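Local coordinates for protein EmGH1 (Erythrobacter marinus, PDB 5Z87) that probably hydrolyses beta-glucosidic bonds as a glycoside hydrolase of family 3, at residues A[135-147]-A[400-413]. Numbering follows the deposited sequence.
Sequences LLADGATQFPQAM and ARSTEHKLLARRMA
The first torsions of Thr141 and Phe143 turn their side chains toward the start and the first turns of helix 403-416. In Thr141 a chi1 of -41° sets OG1 beside its own backbone N and CG2 anti to it; in Phe143 CG lies anti to the carbonyl carbon (chi1 -63°), which carries the ring to the helix. Thr141 OG1 thus comes 3.1 Å from Arg401 N, but the N-H...O angle of 127° makes this a weak hydrogen bond. Glu168 OE2, on helix 155-171, is hydrogen-bonded to both Thr141 OG1 and His405 ND1, tying the loop to helix 403-416 through one carboxylate. Ser402 is the N-cap of helix 403-416, its OG accepting from His405 N at 3.1 Å. The methyl CG2 of Thr141 covers one face of the Phe143 ring near its rim. Along the ring, CD1 of Phe143 packs 3.7 Å from Ala409 CB, and CE1 of Phe143 lies 4.0 Å from Leu408 CG. Replacing Phe143 by an alanine would probably open a gap beside Ala409 and Leu408 and leave the Thr141 methyl without its ring. Further along, Pro144 CG rests 4.0 Å from Met412 CG. At the other end, Arg401 CG sits 3.2 Å from Gly139 O, while its guanidinium NH2 forms a salt bridge with Glu605, whose OE1 also accepts from Gln142 N. The loop belongs to the TIM-barrel-like N-terminal domain of family 3, following its strand 126-129, and helix 403-416 leads into strand 418-422 of the second domain's sheet: a buried packing contact, consistent with a junction between the barrel domain and the second domain, away from the ligand pocket and metal site.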
# COMPACT_ATOMS: atom_id res chain seq x y z
N LEU A 135 -10.52 -31.95 2.06
CA LEU A 135 -11.40 -31.80 3.21
C LEU A 135 -10.59 -31.68 4.50
O LEU A 135 -9.76 -32.54 4.80
CB LEU A 135 -12.35 -32.98 3.29
CG LEU A 135 -13.12 -33.15 4.58
CD1 LEU A 135 -14.16 -32.05 4.75
CD2 LEU A 135 -13.75 -34.53 4.53
N LEU A 136 -10.84 -30.62 5.27
CA LEU A 136 -10.19 -30.47 6.57
C LEU A 136 -10.91 -31.40 7.55
O LEU A 136 -11.82 -31.01 8.28
CB LEU A 136 -10.23 -29.02 7.03
CG LEU A 136 -9.19 -28.52 8.04
CD1 LEU A 136 -9.52 -27.08 8.45
CD2 LEU A 136 -9.04 -29.39 9.29
N ALA A 137 -10.46 -32.65 7.57
CA ALA A 137 -11.04 -33.63 8.48
C ALA A 137 -10.06 -34.78 8.65
O ALA A 137 -9.26 -35.07 7.76
CB ALA A 137 -12.40 -34.16 7.99
N ASP A 138 -10.16 -35.44 9.80
CA ASP A 138 -9.26 -36.54 10.12
C ASP A 138 -9.33 -37.62 9.04
O ASP A 138 -10.41 -38.06 8.65
CB ASP A 138 -9.63 -37.11 11.48
CG ASP A 138 -8.48 -37.82 12.14
OD1 ASP A 138 -8.15 -38.94 11.69
OD2 ASP A 138 -7.91 -37.23 13.08
N GLY A 139 -8.16 -38.01 8.54
CA GLY A 139 -8.08 -39.06 7.55
C GLY A 139 -8.44 -38.70 6.13
O GLY A 139 -8.48 -39.59 5.29
N ALA A 140 -8.71 -37.43 5.82
CA ALA A 140 -9.02 -37.04 4.44
C ALA A 140 -7.74 -36.75 3.64
O ALA A 140 -6.70 -36.40 4.20
CB ALA A 140 -9.94 -35.82 4.41
N THR A 141 -7.84 -36.92 2.32
CA THR A 141 -6.72 -36.68 1.40
C THR A 141 -6.32 -35.21 1.39
O THR A 141 -7.15 -34.33 1.11
CB THR A 141 -7.08 -37.13 -0.01
OG1 THR A 141 -7.81 -38.36 0.05
CG2 THR A 141 -5.82 -37.31 -0.86
N GLN A 142 -5.04 -34.94 1.65
CA GLN A 142 -4.49 -33.58 1.71
C GLN A 142 -3.73 -33.28 0.43
O GLN A 142 -2.58 -33.69 0.27
CB GLN A 142 -3.60 -33.43 2.93
CG GLN A 142 -4.37 -33.49 4.22
CD GLN A 142 -5.61 -32.61 4.17
OE1 GLN A 142 -5.51 -31.39 4.23
NE2 GLN A 142 -6.79 -33.23 4.05
N PHE A 143 -4.37 -32.57 -0.49
CA PHE A 143 -3.74 -32.18 -1.73
C PHE A 143 -2.74 -31.04 -1.50
O PHE A 143 -2.62 -30.51 -0.39
CB PHE A 143 -4.84 -31.82 -2.72
CG PHE A 143 -5.74 -32.98 -3.05
CD1 PHE A 143 -5.36 -33.90 -4.03
CD2 PHE A 143 -6.94 -33.17 -2.38
CE1 PHE A 143 -6.19 -34.99 -4.33
CE2 PHE A 143 -7.77 -34.25 -2.68
CZ PHE A 143 -7.39 -35.15 -3.65
N PRO A 144 -1.95 -30.67 -2.52
CA PRO A 144 -1.06 -29.51 -2.33
C PRO A 144 -1.89 -28.27 -2.01
O PRO A 144 -3.04 -28.14 -2.43
CB PRO A 144 -0.35 -29.38 -3.68
CG PRO A 144 -0.45 -30.74 -4.31
CD PRO A 144 -1.77 -31.28 -3.85
N GLN A 145 -1.30 -27.37 -1.24
CA GLN A 145 -1.96 -26.13 -0.87
C GLN A 145 -2.40 -25.36 -2.12
O GLN A 145 -1.92 -25.61 -3.24
CB GLN A 145 -1.03 -25.30 0.02
CG GLN A 145 -1.63 -24.01 0.58
CD GLN A 145 -2.91 -24.24 1.37
OE1 GLN A 145 -3.96 -24.58 0.82
NE2 GLN A 145 -2.84 -24.02 2.68
N ALA A 146 -3.33 -24.43 -1.94
CA ALA A 146 -3.94 -23.75 -3.08
C ALA A 146 -2.90 -23.02 -3.94
O ALA A 146 -2.90 -23.13 -5.17
CB ALA A 146 -5.04 -22.81 -2.59
N MET A 147 -1.99 -22.27 -3.31
CA MET A 147 -0.97 -21.57 -4.10
C MET A 147 -0.04 -22.54 -4.81
O MET A 147 0.36 -22.30 -5.96
CB MET A 147 -0.16 -20.62 -3.22
CG MET A 147 0.80 -19.73 -4.04
SD MET A 147 1.22 -18.24 -3.13
CE MET A 147 -0.14 -17.15 -3.56
N ALA A 400 -11.85 -42.04 1.59
CA ALA A 400 -10.83 -41.32 2.32
C ALA A 400 -9.43 -41.85 2.02
O ALA A 400 -9.10 -43.00 2.32
CB ALA A 400 -11.11 -41.41 3.81
N ARG A 401 -8.60 -40.98 1.43
CA ARG A 401 -7.20 -41.28 1.13
C ARG A 401 -7.09 -42.57 0.32
O ARG A 401 -6.16 -43.36 0.48
CB ARG A 401 -6.36 -41.35 2.40
CG ARG A 401 -6.20 -39.99 3.07
CD ARG A 401 -5.09 -40.03 4.11
NE ARG A 401 -3.79 -40.19 3.47
CZ ARG A 401 -2.80 -40.94 3.96
NH1 ARG A 401 -2.97 -41.61 5.09
NH2 ARG A 401 -1.66 -41.02 3.30
N SER A 402 -8.07 -42.77 -0.56
CA SER A 402 -8.07 -43.93 -1.44
C SER A 402 -6.83 -43.91 -2.33
O SER A 402 -6.16 -42.89 -2.47
CB SER A 402 -9.33 -43.92 -2.30
OG SER A 402 -9.23 -42.91 -3.29
N THR A 403 -6.54 -45.06 -2.93
CA THR A 403 -5.34 -45.14 -3.76
C THR A 403 -5.44 -44.19 -4.95
O THR A 403 -4.46 -43.52 -5.30
CB THR A 403 -5.12 -46.59 -4.20
OG1 THR A 403 -4.61 -47.33 -3.09
CG2 THR A 403 -4.11 -46.67 -5.35
N GLU A 404 -6.62 -44.07 -5.53
CA GLU A 404 -6.81 -43.12 -6.63
C GLU A 404 -6.64 -41.67 -6.15
O GLU A 404 -6.05 -40.84 -6.86
CB GLU A 404 -8.18 -43.33 -7.26
CG GLU A 404 -8.68 -42.18 -8.09
CD GLU A 404 -10.07 -42.43 -8.65
OE1 GLU A 404 -10.41 -43.62 -8.90
OE2 GLU A 404 -10.82 -41.45 -8.84
N HIS A 405 -7.12 -41.35 -4.95
CA HIS A 405 -7.02 -39.98 -4.47
C HIS A 405 -5.59 -39.65 -4.04
O HIS A 405 -5.12 -38.52 -4.26
CB HIS A 405 -8.02 -39.73 -3.34
CG HIS A 405 -9.45 -39.64 -3.80
ND1 HIS A 405 -10.49 -39.31 -2.96
CD2 HIS A 405 -10.00 -39.82 -5.03
CE1 HIS A 405 -11.62 -39.30 -3.64
NE2 HIS A 405 -11.35 -39.60 -4.90
N LYS A 406 -4.89 -40.60 -3.42
CA LYS A 406 -3.48 -40.39 -3.09
C LYS A 406 -2.65 -40.22 -4.35
O LYS A 406 -1.75 -39.37 -4.40
CB LYS A 406 -2.95 -41.54 -2.24
CG LYS A 406 -3.51 -41.58 -0.83
CD LYS A 406 -2.72 -42.53 0.08
CE LYS A 406 -2.94 -43.99 -0.31
NZ LYS A 406 -2.53 -44.93 0.78
N LEU A 407 -2.96 -40.98 -5.40
CA LEU A 407 -2.19 -40.85 -6.63
C LEU A 407 -2.44 -39.50 -7.30
O LEU A 407 -1.51 -38.86 -7.80
CB LEU A 407 -2.50 -42.01 -7.58
CG LEU A 407 -1.97 -41.82 -9.00
CD1 LEU A 407 -0.44 -41.74 -9.03
CD2 LEU A 407 -2.49 -42.91 -9.91
N LEU A 408 -3.70 -39.05 -7.30
CA LEU A 408 -3.98 -37.70 -7.79
C LEU A 408 -3.18 -36.66 -7.01
O LEU A 408 -2.58 -35.76 -7.61
CB LEU A 408 -5.48 -37.42 -7.70
CG LEU A 408 -5.93 -36.03 -8.17
CD1 LEU A 408 -5.49 -35.77 -9.60
CD2 LEU A 408 -7.44 -35.88 -8.04
N ALA A 409 -3.12 -36.79 -5.68
CA ALA A 409 -2.33 -35.85 -4.89
C ALA A 409 -0.85 -35.89 -5.26
O ALA A 409 -0.17 -34.85 -5.26
CB ALA A 409 -2.52 -36.16 -3.41
N ARG A 410 -0.33 -37.08 -5.57
CA ARG A 410 1.04 -37.18 -6.05
C ARG A 410 1.21 -36.51 -7.41
O ARG A 410 2.12 -35.70 -7.61
CB ARG A 410 1.45 -38.66 -6.12
CG ARG A 410 2.64 -38.95 -6.99
CD ARG A 410 3.86 -39.11 -6.13
NE ARG A 410 4.38 -40.48 -6.14
CZ ARG A 410 5.55 -40.81 -6.66
NH1 ARG A 410 6.32 -39.87 -7.21
NH2 ARG A 410 5.97 -42.08 -6.63
N ARG A 411 0.31 -36.82 -8.36
CA ARG A 411 0.44 -36.25 -9.69
C ARG A 411 0.29 -34.73 -9.68
O ARG A 411 0.94 -34.03 -10.47
CB ARG A 411 -0.59 -36.87 -10.64
CG ARG A 411 -0.12 -38.17 -11.29
CD ARG A 411 -0.85 -38.43 -12.62
NE ARG A 411 -2.29 -38.20 -12.53
CZ ARG A 411 -3.00 -37.45 -13.38
NH1 ARG A 411 -2.40 -36.85 -14.41
NH2 ARG A 411 -4.32 -37.30 -13.20
N MET A 412 -0.56 -34.19 -8.80
CA MET A 412 -0.72 -32.74 -8.74
C MET A 412 0.58 -32.08 -8.30
O MET A 412 1.04 -31.11 -8.92
CB MET A 412 -1.87 -32.37 -7.80
CG MET A 412 -2.26 -30.89 -7.86
SD MET A 412 -2.69 -30.30 -9.52
CE MET A 412 -4.44 -30.05 -9.40
N ALA A 413 1.22 -32.62 -7.25
CA ALA A 413 2.51 -32.10 -6.82
C ALA A 413 3.55 -32.15 -7.94
O ALA A 413 4.28 -31.18 -8.16
CB ALA A 413 3.00 -32.88 -5.60